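Local atomic coordinates of LysR family transcriptional regulator (Vibrio vulnificus, PDB entry 5FHK), a protein that probably binds specific DNA sequences and regulates transcription as a LysR-type factor, the part here being the regulatory domain of a virulence gene regulator. Residues T94-L99 with W113-S118; K77-A82 with V155-Y160. All coordinates share one frame; numbering follows the deposited sequence.

Contact 1 of 2, residues T94-L99 with W113-S118; sequences THAEDL and WTLINS
Asp-98 OD2 accepts hydrogen bonds from two backbone N-H groups, in a turn from which Leu-99 and Ala-96 face strand 113-117. Thr-94 N approaches the anti lone pair of OD2 at 3.3 Å, whereas His-95 N comes from above the carboxylate plane. Asp-98 N returns a bond to His-95 O. The turn gains a third side-chain bond where Glu-97 N meets His-95 ND1 at 2.9 Å, tilted 28° out of the imidazole plane. His-95 NE2 is hydrogen-bonded to Glu-121 OE1.

Across the contact everything is apolar. Leu-99 CG is placed beside its own backbone N (chi1 -63°), and CD1 extends to the edge of the Trp-113 indole, in the ring plane, 3.8 Å from CE3. The same methyl meets Leu-115 CD1 tip to tip at 3.9 Å. Ala-96 CB touches Leu-115 CD1 more loosely, at 4.5 Å. All four residues are buried, and Trp-173 also lies against Ala-96 and Leu-115. Here a loop with a short 3-10 turn packs on one face of a three-stranded antiparallel sheet, within the periplasmic-binding-protein-like fold of LysR regulatory domains.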
ATOM      1  N   THR A  94     -28.649  12.031  -5.792  1.00 50.07           N
ATOM      2  CA  THR A  94     -28.848  13.291  -5.097  1.00 50.06           C
ATOM      3  C   THR A  94     -29.253  13.132  -3.634  1.00 47.85           C
ATOM      4  O   THR A  94     -29.251  14.123  -2.901  1.00 48.38           O
ATOM      5  CB  THR A  94     -29.881  14.160  -5.837  1.00 54.10           C
ATOM      6  OG1 THR A  94     -31.199  13.652  -5.598  1.00 60.11           O
ATOM      7  CG2 THR A  94     -29.609  14.160  -7.339  1.00 52.14           C
ATOM      8  N   HIS A  95     -29.549  11.920  -3.176  1.00 43.44           N
ATOM      9  CA  HIS A  95     -29.628  11.617  -1.755  1.00 40.89           C
ATOM     10  C   HIS A  95     -28.814  10.353  -1.486  1.00 40.96           C
ATOM     11  O   HIS A  95     -28.676   9.490  -2.356  1.00 41.81           O
ATOM     12  CB  HIS A  95     -31.085  11.439  -1.297  1.00 42.54           C
ATOM     13  CG  HIS A  95     -31.229  11.199   0.173  1.00 45.14           C
ATOM     14  ND1 HIS A  95     -31.153   9.942   0.734  1.00 46.46           N
ATOM     15  CD2 HIS A  95     -31.432  12.058   1.199  1.00 46.63           C
ATOM     16  CE1 HIS A  95     -31.311  10.034   2.042  1.00 47.04           C
ATOM     17  NE2 HIS A  95     -31.488  11.307   2.351  1.00 47.41           N
ATOM     18  N   ALA A  96     -28.264  10.249  -0.275  1.00 39.42           N
ATOM     19  CA  ALA A  96     -27.387   9.125   0.046  1.00 37.63           C
ATOM     20  C   ALA A  96     -28.090   7.775  -0.043  1.00 37.60           C
ATOM     21  O   ALA A  96     -27.409   6.741  -0.034  1.00 35.06           O
ATOM     22  CB  ALA A  96     -26.791   9.302   1.444  1.00 38.01           C
ATOM     23  N   GLU A  97     -29.422   7.751  -0.128  1.00 41.20           N
ATOM     24  CA  GLU A  97     -30.129   6.493  -0.303  1.00 45.41           C
ATOM     25  C   GLU A  97     -30.039   5.986  -1.731  1.00 44.98           C
ATOM     26  O   GLU A  97     -30.210   4.787  -1.958  1.00 45.92           O
ATOM     27  CB  GLU A  97     -31.596   6.643   0.109  1.00 50.90           C
ATOM     28  CG  GLU A  97     -31.835   6.443   1.606  1.00 53.22           C
ATOM     29  CD  GLU A  97     -31.516   5.025   2.074  1.00 56.32           C
ATOM     30  OE1 GLU A  97     -31.784   4.063   1.322  1.00 58.12           O
ATOM     31  OE2 GLU A  97     -30.984   4.873   3.199  1.00 57.06           O
ATOM     32  N   ASP A  98     -29.751   6.866  -2.689  1.00 43.49           N
ATOM     33  CA  ASP A  98     -29.602   6.452  -4.075  1.00 41.88           C
ATOM     34  C   ASP A  98     -28.346   5.623  -4.318  1.00 41.08           C
ATOM     35  O   ASP A  98     -28.192   5.079  -5.416  1.00 41.92           O
ATOM     36  CB  ASP A  98     -29.601   7.679  -4.981  1.00 42.20           C
ATOM     37  CG  ASP A  98     -30.890   8.489  -4.879  1.00 46.24           C
ATOM     38  OD1 ASP A  98     -31.963   7.897  -4.597  1.00 47.32           O
ATOM     39  OD2 ASP A  98     -30.833   9.722  -5.083  1.00 48.63           O
ATOM     40  N   LEU A  99     -27.460   5.487  -3.324  1.00 38.21           N
ATOM     41  CA  LEU A  99     -26.242   4.711  -3.533  1.00 32.98           C
ATOM     42  C   LEU A  99     -26.547   3.261  -3.901  1.00 35.93           C
ATOM     43  O   LEU A  99     -25.772   2.629  -4.636  1.00 35.22           O
ATOM     44  CB  LEU A  99     -25.358   4.782  -2.295  1.00 26.35           C
ATOM     45  CG  LEU A  99     -24.868   6.192  -1.955  1.00 24.43           C
ATOM     46  CD1 LEU A  99     -23.947   6.145  -0.755  1.00 23.92           C
ATOM     47  CD2 LEU A  99     -24.168   6.794  -3.150  1.00 22.41           C
ATOM     48  N   TRP A 113     -20.158   2.428   5.081  1.00 29.33           N
ATOM     49  CA  TRP A 113     -20.227   3.853   4.772  1.00 30.58           C
ATOM     50  C   TRP A 113     -21.276   4.467   5.690  1.00 33.00           C
ATOM     51  O   TRP A 113     -22.474   4.236   5.508  1.00 33.95           O
ATOM     52  CB  TRP A 113     -20.586   4.109   3.309  1.00 26.31           C
ATOM     53  CG  TRP A 113     -19.597   3.683   2.291  1.00 25.56           C
ATOM     54  CD1 TRP A 113     -18.415   3.010   2.495  1.00 25.97           C
ATOM     55  CD2 TRP A 113     -19.699   3.892   0.880  1.00 26.31           C
ATOM     56  NE1 TRP A 113     -17.787   2.792   1.298  1.00 26.29           N
ATOM     57  CE2 TRP A 113     -18.547   3.338   0.292  1.00 26.10           C
ATOM     58  CE3 TRP A 113     -20.652   4.518   0.057  1.00 25.71           C
ATOM     59  CZ2 TRP A 113     -18.319   3.378  -1.084  1.00 27.07           C
ATOM     60  CZ3 TRP A 113     -20.427   4.549  -1.320  1.00 26.56           C
ATOM     61  CH2 TRP A 113     -19.275   3.972  -1.874  1.00 27.12           C
ATOM     62  N   THR A 114     -20.826   5.247   6.664  1.00 34.06           N
ATOM     63  CA  THR A 114     -21.703   5.965   7.589  1.00 33.83           C
ATOM     64  C   THR A 114     -21.672   7.435   7.207  1.00 34.84           C
ATOM     65  O   THR A 114     -20.687   8.129   7.470  1.00 37.59           O
ATOM     66  CB  THR A 114     -21.250   5.757   9.025  1.00 32.70           C
ATOM     67  OG1 THR A 114     -21.091   4.354   9.254  1.00 29.10           O
ATOM     68  CG2 THR A 114     -22.271   6.349   9.997  1.00 37.13           C
ATOM     69  N   LEU A 115     -22.755   7.910   6.597  1.00 32.23           N
ATOM     70  CA  LEU A 115     -22.788   9.210   5.948  1.00 29.92           C
ATOM     71  C   LEU A 115     -23.765  10.140   6.645  1.00 32.35           C
ATOM     72  O   LEU A 115     -24.936   9.789   6.826  1.00 38.06           O
ATOM     73  CB  LEU A 115     -23.175   9.057   4.478  1.00 26.89           C
ATOM     74  CG  LEU A 115     -22.142   8.225   3.716  1.00 24.35           C
ATOM     75  CD1 LEU A 115     -22.534   8.136   2.267  1.00 24.37           C
ATOM     76  CD2 LEU A 115     -20.745   8.855   3.837  1.00 20.24           C
ATOM     77  N   ILE A 116     -23.284  11.329   7.005  1.00 28.03           N
ATOM     78  CA  ILE A 116     -24.090  12.377   7.613  1.00 31.78           C
ATOM     79  C   ILE A 116     -24.225  13.512   6.606  1.00 32.55           C
ATOM     80  O   ILE A 116     -23.347  13.725   5.761  1.00 31.38           O
ATOM     81  CB  ILE A 116     -23.480  12.892   8.937  1.00 34.76           C
ATOM     82  CG1 ILE A 116     -22.314  13.853   8.656  1.00 35.57           C
ATOM     83  CG2 ILE A 116     -23.002  11.735   9.803  1.00 35.44           C
ATOM     84  CD1 ILE A 116     -22.047  14.881   9.761  1.00 38.15           C
ATOM     85  N   ASN A 117     -25.340  14.226   6.666  1.00 33.28           N
ATOM     86  CA  ASN A 117     -25.495  15.399   5.813  1.00 34.89           C
ATOM     87  C   ASN A 117     -25.525  16.660   6.674  1.00 37.77           C
ATOM     88  O   ASN A 117     -25.384  16.605   7.903  1.00 39.29           O
ATOM     89  CB  ASN A 117     -26.735  15.277   4.918  1.00 33.70           C
ATOM     90  CG  ASN A 117     -28.041  15.389   5.684  1.00 36.29           C
ATOM     91  OD1 ASN A 117     -28.060  15.472   6.916  1.00 37.88           O
ATOM     92  ND2 ASN A 117     -29.153  15.370   4.949  1.00 36.76           N
ATOM     93  N   SER A 118     -25.727  17.799   6.003  1.00 39.90           N
ATOM     94  CA  SER A 118     -25.699  19.097   6.677  1.00 43.97           C
ATOM     95  C   SER A 118     -26.753  19.188   7.773  1.00 49.25           C
ATOM     96  O   SER A 118     -26.504  19.776   8.833  1.00 52.55           O
ATOM     97  CB  SER A 118     -25.909  20.218   5.657  1.00 42.68           C
ATOM     98  OG  SER A 118     -27.118  20.010   4.940  1.00 42.31           O
TER

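Contact 2 of 2, residues K77-A82 with V155-Y160; sequences KDILVA and VMIKEY
Ile-157 faces Ile-79 and Val-81 where a helix start packs on a beta-sheet, an alpha/beta arrangement of the periplasmic-binding-protein-like fold found in LysR regulatory domains. Ile-157 is the N-cap residue of helix 158-163. The sheet side is the end of the long strand 68-82, whose alternation sends Ile-79 and Val-81 toward the helix start and Leu-80 away, against Trp-113 and Leu-115 of strand 113-117.

Polar bonds run around the contact and not through it. Ile-79 and Val-81 are backbone-bonded to Met-152 and Thr-150 of the antiparallel strand 149-153, the strand that is followed, after Asp-154, by 155-160. Asp-78 OD1 forms a salt bridge with Arg-178 NH2 on the strand side, and on the helix side Glu-159 OE2 forms one with Arg-20 NH2, while Arg-20 of helix 18-32 also donates from NH1 to Val-155 O, joining this helix start to an early part of the chain.

On the helix side every apolar contact is made by Ile-157 CD1. Ile-157 holds CG1 between its backbone N and carbonyl carbon (chi1 47°), and with the chain extended beyond it (chi2 172°) CD1 is carried out to the strand. The Ile-79 and Ile-157 side chains run alongside one another, pointing opposite ways, with CG1 of Ile-79 coming within 4.2 Å of Ile-157 CD1. Val-81 is met tip to tip, and its two branches share the methyl almost equally: Ile-157 CD1 lies 3.7 Å from Val-81 CG2 and 3.8 Å from Val-81 CG1.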
ATOM      1  N   LYS A  77     -10.967  13.321   6.685  1.00 34.77           N
ATOM      2  CA  LYS A  77     -12.403  13.183   6.495  1.00 38.04           C
ATOM      3  C   LYS A  77     -12.664  12.452   5.185  1.00 35.33           C
ATOM      4  O   LYS A  77     -12.109  12.816   4.147  1.00 33.23           O
ATOM      5  CB  LYS A  77     -13.102  14.546   6.499  1.00 42.04           C
ATOM      6  CG  LYS A  77     -14.593  14.452   6.214  1.00 45.72           C
ATOM      7  CD  LYS A  77     -15.274  15.812   6.301  1.00 48.64           C
ATOM      8  CE  LYS A  77     -15.779  16.271   4.952  1.00 51.84           C
ATOM      9  NZ  LYS A  77     -14.827  17.229   4.339  1.00 53.42           N
ATOM     10  N   ASP A  78     -13.513  11.435   5.236  1.00 27.15           N
ATOM     11  CA  ASP A  78     -13.818  10.628   4.067  1.00 25.29           C
ATOM     12  C   ASP A  78     -14.990  11.218   3.289  1.00 24.70           C
ATOM     13  O   ASP A  78     -15.988  11.644   3.875  1.00 26.22           O
ATOM     14  CB  ASP A  78     -14.123   9.196   4.490  1.00 24.59           C
ATOM     15  CG  ASP A  78     -13.131   8.672   5.527  1.00 27.19           C
ATOM     16  OD1 ASP A  78     -11.904   8.796   5.309  1.00 26.33           O
ATOM     17  OD2 ASP A  78     -13.582   8.179   6.584  1.00 29.67           O
ATOM     18  N   ILE A  79     -14.857  11.231   1.960  1.00 25.08           N
ATOM     19  CA  ILE A  79     -15.818  11.858   1.064  1.00 23.84           C
ATOM     20  C   ILE A  79     -16.067  10.916  -0.102  1.00 25.49           C
ATOM     21  O   ILE A  79     -15.232  10.077  -0.445  1.00 27.50           O
ATOM     22  CB  ILE A  79     -15.328  13.215   0.529  1.00 22.05           C
ATOM     23  CG1 ILE A  79     -14.068  13.009  -0.301  1.00 21.52           C
ATOM     24  CG2 ILE A  79     -15.009  14.192   1.693  1.00 19.01           C
ATOM     25  CD1 ILE A  79     -13.501  14.294  -0.814  1.00 24.71           C
ATOM     26  N   LEU A  80     -17.217  11.089  -0.732  1.00 22.71           N
ATOM     27  CA  LEU A  80     -17.616  10.259  -1.859  1.00 21.77           C
ATOM     28  C   LEU A  80     -17.112  10.892  -3.143  1.00 22.81           C
ATOM     29  O   LEU A  80     -17.247  12.106  -3.319  1.00 26.60           O
ATOM     30  CB  LEU A  80     -19.135  10.119  -1.889  1.00 20.79           C
ATOM     31  CG  LEU A  80     -19.771   9.422  -0.677  1.00 22.30           C
ATOM     32  CD1 LEU A  80     -21.307   9.610  -0.666  1.00 24.15           C
ATOM     33  CD2 LEU A  80     -19.413   7.942  -0.655  1.00 22.80           C
ATOM     34  N   VAL A  81     -16.503  10.079  -4.021  1.00 17.86           N
ATOM     35  CA  VAL A  81     -16.016  10.541  -5.319  1.00 18.55           C
ATOM     36  C   VAL A  81     -16.242   9.482  -6.399  1.00 19.00           C
ATOM     37  O   VAL A  81     -16.529   8.318  -6.116  1.00 18.16           O
ATOM     38  CB  VAL A  81     -14.514  10.941  -5.306  1.00 16.63           C
ATOM     39  CG1 VAL A  81     -14.289  12.136  -4.411  1.00 19.29           C
ATOM     40  CG2 VAL A  81     -13.613   9.756  -4.855  1.00 15.54           C
ATOM     41  N   ALA A  82     -16.121   9.923  -7.659  1.00 19.92           N
ATOM     42  CA  ALA A  82     -16.158   9.082  -8.853  1.00 16.68           C
ATOM     43  C   ALA A  82     -15.474   9.849  -9.988  1.00 21.22           C
ATOM     44  O   ALA A  82     -15.360  11.078  -9.943  1.00 21.34           O
ATOM     45  CB  ALA A  82     -17.600   8.703  -9.234  1.00 17.41           C
ATOM     46  N   VAL A 155      -7.466  13.273   2.168  1.00 25.98           N
ATOM     47  CA  VAL A 155      -6.028  13.487   1.971  1.00 27.50           C
ATOM     48  C   VAL A 155      -5.464  12.611   0.853  1.00 27.11           C
ATOM     49  O   VAL A 155      -4.482  12.983   0.204  1.00 32.78           O
ATOM     50  CB  VAL A 155      -5.264  13.267   3.292  1.00 31.83           C
ATOM     51  CG1 VAL A 155      -5.234  11.790   3.672  1.00 32.88           C
ATOM     52  CG2 VAL A 155      -3.855  13.826   3.183  1.00 33.02           C
ATOM     53  N   MET A 156      -6.062  11.448   0.596  1.00 23.60           N
ATOM     54  CA  MET A 156      -5.523  10.566  -0.434  1.00 25.68           C
ATOM     55  C   MET A 156      -5.910  10.980  -1.858  1.00 25.47           C
ATOM     56  O   MET A 156      -5.316  10.469  -2.818  1.00 25.12           O
ATOM     57  CB  MET A 156      -5.989   9.129  -0.196  1.00 30.15           C
ATOM     58  CG  MET A 156      -5.241   8.340   0.901  1.00 37.25           C
ATOM     59  SD  MET A 156      -5.904   6.625   1.002  1.00 41.80           S
ATOM     60  CE  MET A 156      -5.804   6.089  -0.723  1.00 42.06           C
ATOM     61  N   ILE A 157      -6.880  11.876  -2.028  1.00 22.96           N
ATOM     62  CA  ILE A 157      -7.384  12.175  -3.361  1.00 24.01           C
ATOM     63  C   ILE A 157      -7.516  13.673  -3.612  1.00 28.76           C
ATOM     64  O   ILE A 157      -8.197  14.084  -4.560  1.00 29.76           O
ATOM     65  CB  ILE A 157      -8.736  11.478  -3.589  1.00 21.68           C
ATOM     66  CG1 ILE A 157      -9.656  11.707  -2.399  1.00 25.06           C
ATOM     67  CG2 ILE A 157      -8.533   9.992  -3.866  1.00 16.39           C
ATOM     68  CD1 ILE A 157     -11.061  11.214  -2.610  1.00 27.90           C
ATOM     69  N   LYS A 158      -6.852  14.496  -2.790  1.00 30.37           N
ATOM     70  CA  LYS A 158      -7.045  15.938  -2.922  1.00 30.74           C
ATOM     71  C   LYS A 158      -6.454  16.467  -4.226  1.00 29.54           C
ATOM     72  O   LYS A 158      -7.051  17.343  -4.860  1.00 32.15           O
ATOM     73  CB  LYS A 158      -6.474  16.684  -1.717  1.00 31.11           C
ATOM     74  CG  LYS A 158      -4.970  16.753  -1.601  1.00 35.07           C
ATOM     75  CD  LYS A 158      -4.611  17.609  -0.366  1.00 37.40           C
ATOM     76  CE  LYS A 158      -5.522  17.222   0.824  1.00 38.56           C
ATOM     77  NZ  LYS A 158      -4.885  17.403   2.164  1.00 42.56           N
ATOM     78  N   GLU A 159      -5.307  15.935  -4.661  1.00 30.14           N
ATOM     79  CA  GLU A 159      -4.781  16.320  -5.972  1.00 32.68           C
ATOM     80  C   GLU A 159      -5.719  15.879  -7.096  1.00 31.45           C
ATOM     81  O   GLU A 159      -5.918  16.619  -8.067  1.00 29.95           O
ATOM     82  CB  GLU A 159      -3.358  15.775  -6.171  1.00 33.17           C
ATOM     83  CG  GLU A 159      -3.225  14.351  -6.692  1.00 35.18           C
ATOM     84  CD  GLU A 159      -2.897  13.329  -5.586  1.00 36.02           C
ATOM     85  OE1 GLU A 159      -3.400  13.471  -4.442  1.00 34.90           O
ATOM     86  OE2 GLU A 159      -2.146  12.367  -5.871  1.00 36.96           O
ATOM     87  N   TYR A 160      -6.361  14.708  -6.953  1.00 30.72           N
ATOM     88  CA  TYR A 160      -7.351  14.273  -7.945  1.00 23.99           C
ATOM     89  C   TYR A 160      -8.543  15.219  -8.004  1.00 20.54           C
ATOM     90  O   TYR A 160      -9.105  15.461  -9.082  1.00 18.14           O
ATOM     91  CB  TYR A 160      -7.845  12.861  -7.638  1.00 21.88           C
ATOM     92  CG  TYR A 160      -6.810  11.789  -7.788  1.00 23.75           C
ATOM     93  CD1 TYR A 160      -5.924  11.487  -6.746  1.00 25.80           C
ATOM     94  CD2 TYR A 160      -6.725  11.050  -8.970  1.00 25.89           C
ATOM     95  CE1 TYR A 160      -4.958  10.496  -6.900  1.00 28.71           C
ATOM     96  CE2 TYR A 160      -5.780  10.067  -9.127  1.00 28.08           C
ATOM     97  CZ  TYR A 160      -4.900   9.789  -8.095  1.00 28.73           C
ATOM     98  OH  TYR A 160      -3.960   8.812  -8.289  1.00 32.21           O
TER

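From the N terminus the chain first enters contact 2 at 77-82, the end of the long strand 68-82. It then passes helix 84-87 to reach 94-99, and contact 1 closes a short loop there when strand 113-117 returns after 13 intervening residues. Only after helix 136-144 and strand 149-153 does 155-160 complete contact 2, whose larger loop therefore encloses the smaller one. The centres of the two contacts lie about 16 Å apart. Leu-80 of segment 77-82 reaches contact 1 from the strand face turned away from Ile-157: its CD1 lies 3.5 Å from Leu-115 CD1, and its CD2 packs near Trp-113 CZ3. One face of strand 68-82 thus meets the three-stranded sheet, the other the start of helix 158-163.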